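Local atomic coordinates of triosephosphate isomerase (Toxoplasma gondii, PDB entry 5UPR), a protein that probably catalyses the interconversion of D-glyceraldehyde 3-phosphate and dihydroxyacetone phosphate, a step of glycolysis and gluconeogenesis, as a homodimeric TIM-barrel enzyme. Residues 76-81 / 87-92; 143-148 / 196-201; 126-131 / 168-173. All coordinates share one frame; numbering follows the deposited sequence.

Interaction 1. Residues 76-81 / 87-92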
loop_
_atom_site.group_PDB
_atom_site.type_symbol
_atom_site.label_atom_id
_atom_site.label_comp_id
_atom_site.label_asym_id
_atom_site.label_seq_id
_atom_site.Cartn_x
_atom_site.Cartn_y
_atom_site.Cartn_z
ATOM N N GLN A 76 -6.931 -4.743 -10.771
ATOM C CA GLN A 76 -8.293 -4.474 -10.384
ATOM C C GLN A 76 -8.907 -5.469 -9.406
ATOM O O GLN A 76 -9.678 -5.088 -8.552
ATOM C CB GLN A 76 -9.187 -4.431 -11.667
ATOM C CG GLN A 76 -10.628 -4.133 -11.355
ATOM C CD GLN A 76 -11.476 -3.867 -12.589
ATOM O OE1 GLN A 76 -11.019 -3.244 -13.558
ATOM N NE2 GLN A 76 -12.741 -4.290 -12.527
ATOM N N ALA A 77 -8.567 -6.737 -9.526
ATOM C CA ALA A 77 -9.296 -7.821 -8.860
ATOM C C ALA A 77 -8.345 -8.531 -7.844
ATOM O O ALA A 77 -7.418 -7.926 -7.402
ATOM C CB ALA A 77 -9.793 -8.799 -9.897
ATOM N N TYR A 78 -8.626 -9.760 -7.453
ATOM C CA TYR A 78 -7.733 -10.542 -6.571
ATOM C C TYR A 78 -6.711 -11.317 -7.449
ATOM O O TYR A 78 -6.995 -11.720 -8.566
ATOM C CB TYR A 78 -8.538 -11.572 -5.735
ATOM C CG TYR A 78 -9.572 -10.934 -4.800
ATOM C CD1 TYR A 78 -9.154 -10.169 -3.741
ATOM C CD2 TYR A 78 -10.939 -11.129 -4.948
ATOM C CE1 TYR A 78 -10.046 -9.619 -2.836
ATOM C CE2 TYR A 78 -11.874 -10.565 -4.043
ATOM C CZ TYR A 78 -11.415 -9.757 -3.025
ATOM O OH TYR A 78 -12.222 -9.150 -2.081
ATOM N N GLY A 79 -5.520 -11.498 -6.912
ATOM C CA GLY A 79 -4.505 -12.321 -7.512
ATOM C C GLY A 79 -3.117 -12.069 -6.972
ATOM O O GLY A 79 -2.943 -11.597 -5.835
ATOM N N ALA A 80 -2.121 -12.325 -7.820
ATOM C CA ALA A 80 -0.728 -12.469 -7.362
ATOM C C ALA A 80 -0.001 -11.094 -7.427
ATOM O O ALA A 80 0.902 -10.892 -8.253
ATOM C CB ALA A 80 -0.047 -13.530 -8.216
ATOM N N PHE A 81 -0.429 -10.179 -6.557
ATOM C CA PHE A 81 0.002 -8.841 -6.520
ATOM C C PHE A 81 0.460 -8.502 -5.090
ATOM O O PHE A 81 -0.168 -7.737 -4.362
ATOM C CB PHE A 81 -1.049 -7.868 -7.033
ATOM C CG PHE A 81 -1.884 -8.408 -8.179
ATOM C CD1 PHE A 81 -1.308 -8.759 -9.371
ATOM C CD2 PHE A 81 -3.278 -8.548 -8.020
ATOM C CE1 PHE A 81 -2.056 -9.289 -10.386
ATOM C CE2 PHE A 81 -4.056 -9.043 -9.038
ATOM C CZ PHE A 81 -3.447 -9.419 -10.247
ATOM N N PRO A 87 -8.870 -2.589 -5.945
ATOM C CA PRO A 87 -10.139 -1.934 -5.650
ATOM C C PRO A 87 -11.233 -2.939 -5.310
ATOM O O PRO A 87 -12.141 -2.624 -4.527
ATOM C CB PRO A 87 -10.437 -1.170 -6.937
ATOM C CG PRO A 87 -9.515 -1.757 -7.997
ATOM C CD PRO A 87 -8.289 -2.182 -7.245
ATOM N N LYS A 88 -11.170 -4.122 -5.873
ATOM C CA LYS A 88 -12.196 -5.147 -5.571
ATOM C C LYS A 88 -12.081 -5.527 -4.105
ATOM O O LYS A 88 -13.103 -5.646 -3.427
ATOM C CB LYS A 88 -11.990 -6.344 -6.480
ATOM C CG LYS A 88 -13.009 -7.459 -6.326
ATOM C CD LYS A 88 -12.716 -8.520 -7.398
ATOM C CE LYS A 88 -13.350 -9.815 -7.113
ATOM N NZ LYS A 88 -14.708 -9.826 -7.612
HETATM N N MSE A 89 -10.856 -5.717 -3.601
HETATM C CA MSE A 89 -10.653 -6.040 -2.174
HETATM C C MSE A 89 -11.193 -4.946 -1.276
HETATM O O MSE A 89 -11.860 -5.213 -0.237
HETATM C CB MSE A 89 -9.138 -6.238 -1.938
HETATM C CG MSE A 89 -8.862 -6.598 -0.503
HETATM SE SE MSE A 89 -6.960 -6.685 -0.144
HETATM C CE MSE A 89 -6.599 -8.437 -0.947
ATOM N N ILE A 90 -10.857 -3.696 -1.654
ATOM C CA ILE A 90 -11.206 -2.525 -0.850
ATOM C C ILE A 90 -12.750 -2.443 -0.789
ATOM O O ILE A 90 -13.337 -2.320 0.261
ATOM C CB ILE A 90 -10.540 -1.252 -1.431
ATOM C CG1 ILE A 90 -9.017 -1.294 -1.151
ATOM C CG2 ILE A 90 -11.104 0.019 -0.817
ATOM C CD1 ILE A 90 -8.222 -0.337 -2.025
ATOM N N LYS A 91 -13.403 -2.571 -1.938
ATOM C CA LYS A 91 -14.859 -2.502 -1.977
ATOM C C LYS A 91 -15.534 -3.619 -1.164
ATOM O O LYS A 91 -16.498 -3.385 -0.435
ATOM C CB LYS A 91 -15.349 -2.560 -3.445
ATOM C CG LYS A 91 -16.864 -2.545 -3.625
ATOM C CD LYS A 91 -17.400 -1.202 -3.196
ATOM C CE LYS A 91 -18.933 -1.136 -3.241
ATOM N NZ LYS A 91 -19.246 0.296 -3.210
ATOM N N GLU A 92 -15.045 -4.856 -1.312
ATOM C CA GLU A 92 -15.598 -5.979 -0.576
ATOM C C GLU A 92 -15.339 -5.874 0.945
ATOM O O GLU A 92 -16.056 -6.486 1.735
ATOM C CB GLU A 92 -15.028 -7.277 -1.116
ATOM C CG GLU A 92 -15.646 -8.523 -0.554
ATOM C CD GLU A 92 -15.518 -9.796 -1.446
ATOM O OE1 GLU A 92 -14.730 -9.895 -2.451
ATOM O OE2 GLU A 92 -16.305 -10.765 -1.117
HETATM O O HOH W 1 -11.975 -7.718 0.988
#
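Tyr78 OH donates to Glu92 OE1 over 2.6 Å, a short bond that enters from above the carboxylate plane, 41° out of it, while OE1 itself lies at the ring edge, near the ring plane. Water 1 donates to Met89 O at 2.8 Å and, in a weak bond, to Tyr78 OH. One turn earlier, Lys88 N donates to Gln76 O (3.2 Å, 151°), so a first-turn amide of the helix is satisfied by the incoming loop. The side-chain amide of Gln76 is satisfied elsewhere, by Glu130 and Asn129. Between the two polar ties the packing is apolar: Met89 CB approaches Tyr78 CE1 obliquely at 3.6 Å, and Lys88 CE lies 3.5 Å from Tyr78 CE2. CG anti to the backbone N (chi1 -178°) and a chain extended as far as CE lay the lysine against Ala77 and the ring, its CD 3.9 Å from Ala77 CB. Gly79 makes backbone hydrogen bonds to the second subunit, and Tyr78 packs on Asn19 of that subunit, as expected of the interdigitating loop of TIM dimers. The loop follows strand 65-69 and folds back on helix 87-92, with Gln76 and Pro87 against Ala126 of helix 117-129.

Interaction 2. Residues 143-148 / 196-201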
loop_
_atom_site.group_PDB
_atom_site.type_symbol
_atom_site.label_atom_id
_atom_site.label_comp_id
_atom_site.label_asym_id
_atom_site.label_seq_id
_atom_site.Cartn_x
_atom_site.Cartn_y
_atom_site.Cartn_z
ATOM N N GLU A 143 7.114 25.904 -10.566
ATOM C CA GLU A 143 7.651 26.328 -11.874
ATOM C C GLU A 143 6.559 26.432 -12.920
ATOM O O GLU A 143 6.547 27.385 -13.707
ATOM C CB GLU A 143 8.745 25.380 -12.366
ATOM C CG GLU A 143 9.443 25.893 -13.616
ATOM C CD GLU A 143 8.764 25.561 -14.974
ATOM O OE1 GLU A 143 8.645 26.563 -15.709
ATOM O OE2 GLU A 143 8.371 24.385 -15.307
ATOM N N GLU A 144 5.671 25.439 -12.967
ATOM C CA GLU A 144 4.531 25.437 -13.908
ATOM C C GLU A 144 3.616 26.634 -13.648
ATOM O O GLU A 144 3.205 27.303 -14.588
ATOM C CB GLU A 144 3.751 24.115 -13.845
ATOM C CG GLU A 144 4.506 22.978 -14.493
ATOM C CD GLU A 144 4.052 21.607 -14.082
ATOM O OE1 GLU A 144 3.187 21.460 -13.163
ATOM O OE2 GLU A 144 4.543 20.603 -14.612
ATOM N N ARG A 145 3.360 26.928 -12.385
ATOM C CA ARG A 145 2.522 28.073 -12.025
ATOM C C ARG A 145 3.139 29.394 -12.507
ATOM O O ARG A 145 2.469 30.176 -13.181
ATOM C CB ARG A 145 2.256 28.110 -10.515
ATOM C CG ARG A 145 1.496 29.386 -10.014
ATOM C CD ARG A 145 0.121 29.669 -10.612
ATOM N NE ARG A 145 -0.888 28.700 -10.155
ATOM C CZ ARG A 145 -2.164 28.815 -10.405
ATOM N NH1 ARG A 145 -2.649 29.823 -11.089
ATOM N NH2 ARG A 145 -2.984 27.893 -9.956
ATOM N N GLU A 146 4.403 29.604 -12.179
ATOM C CA GLU A 146 5.103 30.872 -12.452
ATOM C C GLU A 146 5.385 31.076 -13.938
ATOM O O GLU A 146 5.524 32.191 -14.372
ATOM C CB GLU A 146 6.419 30.983 -11.648
ATOM C CG GLU A 146 6.220 31.027 -10.134
ATOM C CD GLU A 146 7.505 31.136 -9.289
ATOM O OE1 GLU A 146 8.611 30.693 -9.709
ATOM O OE2 GLU A 146 7.398 31.657 -8.143
ATOM N N SER A 147 5.455 30.010 -14.724
ATOM C CA SER A 147 5.605 30.134 -16.166
ATOM C C SER A 147 4.256 30.126 -16.956
ATOM O O SER A 147 4.250 30.030 -18.160
ATOM C CB SER A 147 6.563 29.048 -16.642
ATOM O OG SER A 147 5.984 27.789 -16.402
ATOM N N GLY A 148 3.133 30.314 -16.274
ATOM C CA GLY A 148 1.791 30.370 -16.886
ATOM C C GLY A 148 1.215 29.068 -17.441
ATOM O O GLY A 148 0.336 29.123 -18.276
ATOM N N GLN A 196 -10.306 29.922 -6.412
ATOM C CA GLN A 196 -11.544 30.040 -7.155
ATOM C C GLN A 196 -11.307 30.050 -8.661
ATOM O O GLN A 196 -12.010 29.348 -9.384
ATOM C CB GLN A 196 -12.308 31.322 -6.733
ATOM C CG GLN A 196 -13.434 31.726 -7.674
ATOM C CD GLN A 196 -14.515 30.667 -7.842
ATOM O OE1 GLN A 196 -14.752 29.831 -6.957
ATOM N NE2 GLN A 196 -15.198 30.718 -9.012
ATOM N N GLU A 197 -10.308 30.820 -9.112
ATOM C CA GLU A 197 -9.964 30.897 -10.540
ATOM C C GLU A 197 -9.629 29.489 -11.123
ATOM O O GLU A 197 -10.121 29.078 -12.194
ATOM C CB GLU A 197 -8.779 31.832 -10.769
ATOM C CG GLU A 197 -8.616 32.177 -12.253
ATOM C CD GLU A 197 -7.339 32.925 -12.639
ATOM O OE1 GLU A 197 -6.203 32.518 -12.334
ATOM O OE2 GLU A 197 -7.462 33.953 -13.292
ATOM N N THR A 198 -8.766 28.776 -10.407
ATOM C CA THR A 198 -8.287 27.495 -10.919
ATOM C C THR A 198 -9.395 26.448 -10.848
ATOM O O THR A 198 -9.499 25.605 -11.740
ATOM C CB THR A 198 -7.075 26.981 -10.142
ATOM O OG1 THR A 198 -6.082 27.981 -10.071
ATOM C CG2 THR A 198 -6.471 25.763 -10.833
ATOM N N HIS A 199 -10.204 26.483 -9.792
ATOM C CA HIS A 199 -11.299 25.548 -9.690
ATOM C C HIS A 199 -12.312 25.781 -10.841
ATOM O O HIS A 199 -12.851 24.835 -11.389
ATOM C CB HIS A 199 -12.036 25.641 -8.392
ATOM C CG HIS A 199 -11.359 24.968 -7.237
ATOM N ND1 HIS A 199 -12.056 24.227 -6.325
ATOM C CD2 HIS A 199 -10.071 24.963 -6.824
ATOM C CE1 HIS A 199 -11.228 23.763 -5.404
ATOM N NE2 HIS A 199 -10.020 24.221 -5.660
ATOM N N ARG A 200 -12.547 27.010 -11.201
ATOM C CA ARG A 200 -13.419 27.311 -12.335
ATOM C C ARG A 200 -12.822 26.812 -13.671
ATOM O O ARG A 200 -13.556 26.346 -14.493
ATOM C CB ARG A 200 -13.753 28.802 -12.369
ATOM C CG ARG A 200 -14.753 29.239 -13.458
ATOM C CD ARG A 200 -15.986 28.386 -13.440
ATOM N NE ARG A 200 -17.178 29.220 -13.537
ATOM C CZ ARG A 200 -18.340 28.955 -12.926
ATOM N NH1 ARG A 200 -18.544 27.821 -12.197
ATOM N NH2 ARG A 200 -19.369 29.816 -13.054
ATOM N N ASP A 201 -11.501 26.907 -13.873
ATOM C CA ASP A 201 -10.834 26.314 -15.000
ATOM C C ASP A 201 -11.016 24.789 -15.036
ATOM O O ASP A 201 -11.207 24.234 -16.086
ATOM C CB ASP A 201 -9.321 26.578 -14.971
ATOM C CG ASP A 201 -8.925 28.011 -15.288
ATOM O OD1 ASP A 201 -9.743 28.762 -15.882
ATOM O OD2 ASP A 201 -7.737 28.308 -15.010
HETATM O O HOH W 2 -5.310 29.911 -11.800
#
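Arg145 and Thr198 reach toward each other from opposite directions and meet only at their ends, their CA atoms being 10.9 Å apart. Along the arginine, CB starts 8.4 Å from Thr198 OG1, and neither it nor CG or CD touches segment 196-201 of helix 192-209. The chain bends at CB-CG and CG-CD (chi2 59°, chi3 70°), which swings the guanidinium across the gap. NE turns to Glu140 in a salt bridge. CZ, bonded to all three nitrogens, stands 4.0 Å from Thr198 OG1. NH1 gives a proton to water 2 at 2.8 Å. NH2 donates to Thr198 OG1 at 3.1 Å, nearly straight at 167° and almost in the guanidinium plane; it also bonds Tyr178 OH. Water 2 passes its own protons to Thr198 OG1 and to Glu197 OE1 (2.8 Å), thereby linking Arg145 to a carboxylate whose OE1 is 4.6 Å from NH1. The threonine hydroxyl thus accepts from NH2 and from the water, and OG1, beside the backbone N, is placed to bond Leu194 O one turn back in its own helix. With several partners at its edge, the guanidinium is held against rotation. The short helix ends in a Schellman motif, with Gly148 as C-prime residue. In a TIM barrel these helices follow the neighbouring strands 133-138 and 174-178, and Arg145 also touches Trp182 in the loop leaving strand 174-178, the position of the family's mobile active-site loop.

Interaction 3. Residues 126-131 / 168-173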
loop_
_atom_site.group_PDB
_atom_site.type_symbol
_atom_site.label_atom_id
_atom_site.label_comp_id
_atom_site.label_asym_id
_atom_site.label_seq_id
_atom_site.Cartn_x
_atom_site.Cartn_y
_atom_site.Cartn_z
ATOM N N ALA A 126 -10.005 1.307 -12.748
ATOM C CA ALA A 126 -10.150 0.061 -12.014
ATOM C C ALA A 126 -11.033 0.237 -10.778
ATOM O O ALA A 126 -11.915 -0.594 -10.482
ATOM C CB ALA A 126 -8.801 -0.464 -11.622
ATOM N N ALA A 127 -10.813 1.358 -10.071
ATOM C CA ALA A 127 -11.577 1.682 -8.867
ATOM C C ALA A 127 -13.061 1.883 -9.185
ATOM O O ALA A 127 -13.963 1.322 -8.523
ATOM C CB ALA A 127 -10.983 2.903 -8.207
ATOM N N LEU A 128 -13.317 2.710 -10.208
ATOM C CA LEU A 128 -14.712 2.964 -10.617
ATOM C C LEU A 128 -15.395 1.718 -11.127
ATOM O O LEU A 128 -16.576 1.486 -10.812
ATOM C CB LEU A 128 -14.737 4.069 -11.674
ATOM C CG LEU A 128 -14.258 5.459 -11.323
ATOM C CD1 LEU A 128 -14.235 6.324 -12.593
ATOM C CD2 LEU A 128 -15.117 6.026 -10.183
ATOM N N ASN A 129 -14.689 0.902 -11.916
ATOM C CA ASN A 129 -15.227 -0.410 -12.359
ATOM C C ASN A 129 -15.683 -1.266 -11.181
ATOM O O ASN A 129 -16.582 -2.018 -11.338
ATOM C CB ASN A 129 -14.223 -1.259 -13.129
ATOM C CG ASN A 129 -13.931 -0.756 -14.546
ATOM O OD1 ASN A 129 -14.633 0.119 -15.118
ATOM N ND2 ASN A 129 -12.864 -1.346 -15.137
ATOM N N GLU A 130 -15.032 -1.188 -10.024
ATOM C CA GLU A 130 -15.436 -1.994 -8.864
ATOM C C GLU A 130 -16.391 -1.263 -7.913
ATOM O O GLU A 130 -16.557 -1.703 -6.785
ATOM C CB GLU A 130 -14.199 -2.457 -8.103
ATOM C CG GLU A 130 -13.331 -3.403 -8.897
ATOM C CD GLU A 130 -13.933 -4.776 -9.139
ATOM O OE1 GLU A 130 -14.795 -5.257 -8.338
ATOM O OE2 GLU A 130 -13.506 -5.383 -10.133
ATOM N N GLY A 131 -17.017 -0.176 -8.360
ATOM C CA GLY A 131 -17.996 0.519 -7.514
ATOM C C GLY A 131 -17.448 1.463 -6.423
ATOM O O GLY A 131 -18.224 1.930 -5.625
ATOM N N ALA A 168 -19.110 9.161 -19.562
ATOM C CA ALA A 168 -19.461 10.279 -18.659
ATOM C C ALA A 168 -20.155 9.792 -17.374
ATOM O O ALA A 168 -19.945 10.372 -16.315
ATOM C CB ALA A 168 -20.347 11.318 -19.391
ATOM N N ASP A 169 -20.963 8.730 -17.468
ATOM C CA ASP A 169 -21.700 8.263 -16.286
ATOM C C ASP A 169 -20.750 7.850 -15.135
ATOM O O ASP A 169 -21.119 8.002 -13.965
ATOM C CB ASP A 169 -22.577 7.031 -16.614
ATOM C CG ASP A 169 -23.461 6.594 -15.407
ATOM O OD1 ASP A 169 -24.251 7.471 -14.937
ATOM O OD2 ASP A 169 -23.323 5.431 -14.892
ATOM N N ALA A 170 -19.559 7.324 -15.465
ATOM C CA ALA A 170 -18.648 6.847 -14.441
ATOM C C ALA A 170 -18.148 7.988 -13.520
ATOM O O ALA A 170 -17.842 7.763 -12.325
ATOM C CB ALA A 170 -17.479 6.090 -15.096
ATOM N N TRP A 171 -18.087 9.197 -14.104
ATOM C CA TRP A 171 -17.608 10.366 -13.416
ATOM C C TRP A 171 -18.514 10.824 -12.259
ATOM O O TRP A 171 -18.077 11.686 -11.452
ATOM C CB TRP A 171 -17.388 11.538 -14.400
ATOM C CG TRP A 171 -16.167 11.332 -15.234
ATOM C CD1 TRP A 171 -16.017 10.428 -16.212
ATOM C CD2 TRP A 171 -14.942 12.046 -15.141
ATOM N NE1 TRP A 171 -14.761 10.532 -16.739
ATOM C CE2 TRP A 171 -14.081 11.517 -16.103
ATOM C CE3 TRP A 171 -14.487 13.065 -14.318
ATOM C CZ2 TRP A 171 -12.782 11.968 -16.295
ATOM C CZ3 TRP A 171 -13.207 13.574 -14.520
ATOM C CH2 TRP A 171 -12.343 12.986 -15.466
ATOM N N LYS A 172 -19.739 10.259 -12.143
ATOM C CA LYS A 172 -20.582 10.504 -10.972
ATOM C C LYS A 172 -19.923 10.272 -9.628
ATOM O O LYS A 172 -20.224 10.973 -8.645
ATOM C CB LYS A 172 -21.884 9.728 -11.043
ATOM C CG LYS A 172 -21.781 8.221 -10.853
ATOM C CD LYS A 172 -23.071 7.569 -11.443
ATOM C CE LYS A 172 -23.548 6.234 -10.913
ATOM N NZ LYS A 172 -22.393 5.355 -10.927
ATOM N N SER A 173 -19.006 9.319 -9.566
ATOM C CA SER A 173 -18.378 8.933 -8.296
ATOM C C SER A 173 -16.952 9.467 -8.163
ATOM O O SER A 173 -16.154 8.899 -7.389
ATOM C CB SER A 173 -18.367 7.414 -8.260
ATOM O OG SER A 173 -19.676 6.899 -8.298
#
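Leu128 projects from the last turn of helix 117-129 onto Ala170 and Ser173, and its two methyl groups make the whole apolar contact. The opposing segment starts at Ala168, whose carbonyl accepts from Trp171 N at 3.1 Å. Asp169 O likewise accepts from Lys172 N, and this i to i+3 pattern identifies a 3-10 turn over residues 169-172. At Ala170 the segment reaches the leucine. The CB points toward the helix and lies 4.1 Å from Leu128 CD1, while Leu128 CD1 and CD2 are each 3.9 Å from Ala170 O, so the branched end straddles the carbonyl oxygen. The CB of Trp171 points away from Leu128, and its side chain packs on Trp205 and Leu206 of helix 192-209, while NE1 bonds Val165 O; the 3-10 turn gives Ala170 to Leu128 and Trp171 to that helix. Past Lys172, Ser173 brings CB to within 4.0 Å of Leu128 CD2, the methylene rather than the hydroxyl making the touch. Leucine CG lies beside the backbone N (chi1 -63°), and chi2 of 174° sets CD1 anti to CA, placing CD1 by Ala170 and leaving CD2 to face Ser173. The contact is small, with 129 Å² buried over both sides, and purely van der Waals. Just after Leu128 the helix stops in a Schellman motif: Leu132 N bonds Ala127 O, Gly131 N bonds Leu128 O at 3.0 Å, and Gly131 has positive phi. The chain then enters strand 133-138, where Val134 touches Leu128 and shares backbone hydrogen bonds with Ser173. Val165, in the loop after helix 150-164, touches both Leu128 and Ala170. The contact thus lies where the chain enters two adjacent parallel barrel strands, 133-138 and 174-178, joining the helix end before one to the turn before the other.

From the N terminus, interaction 1 comes first and closes a five-residue loop within the connection from strand 65-69 to helix 87-92, before either of the others opens. Interactions 2 and 3 then cross: their segments alternate in the order 126-131, 143-148, 168-173, 196-201. Interaction 3 spans strand 133-138 and helices 142-146 and 150-164, whereas interaction 2 spans helix 150-164 and strand 174-178, so both bridge successive beta-alpha units of the barrel. Interactions 1 and 3 touch directly, through the Gln76 side chain and through Lys88 and Lys91 packing on Glu130. Interaction 2 lies apart, across the chain's centre from interaction 1, with centres about 36 Å apart.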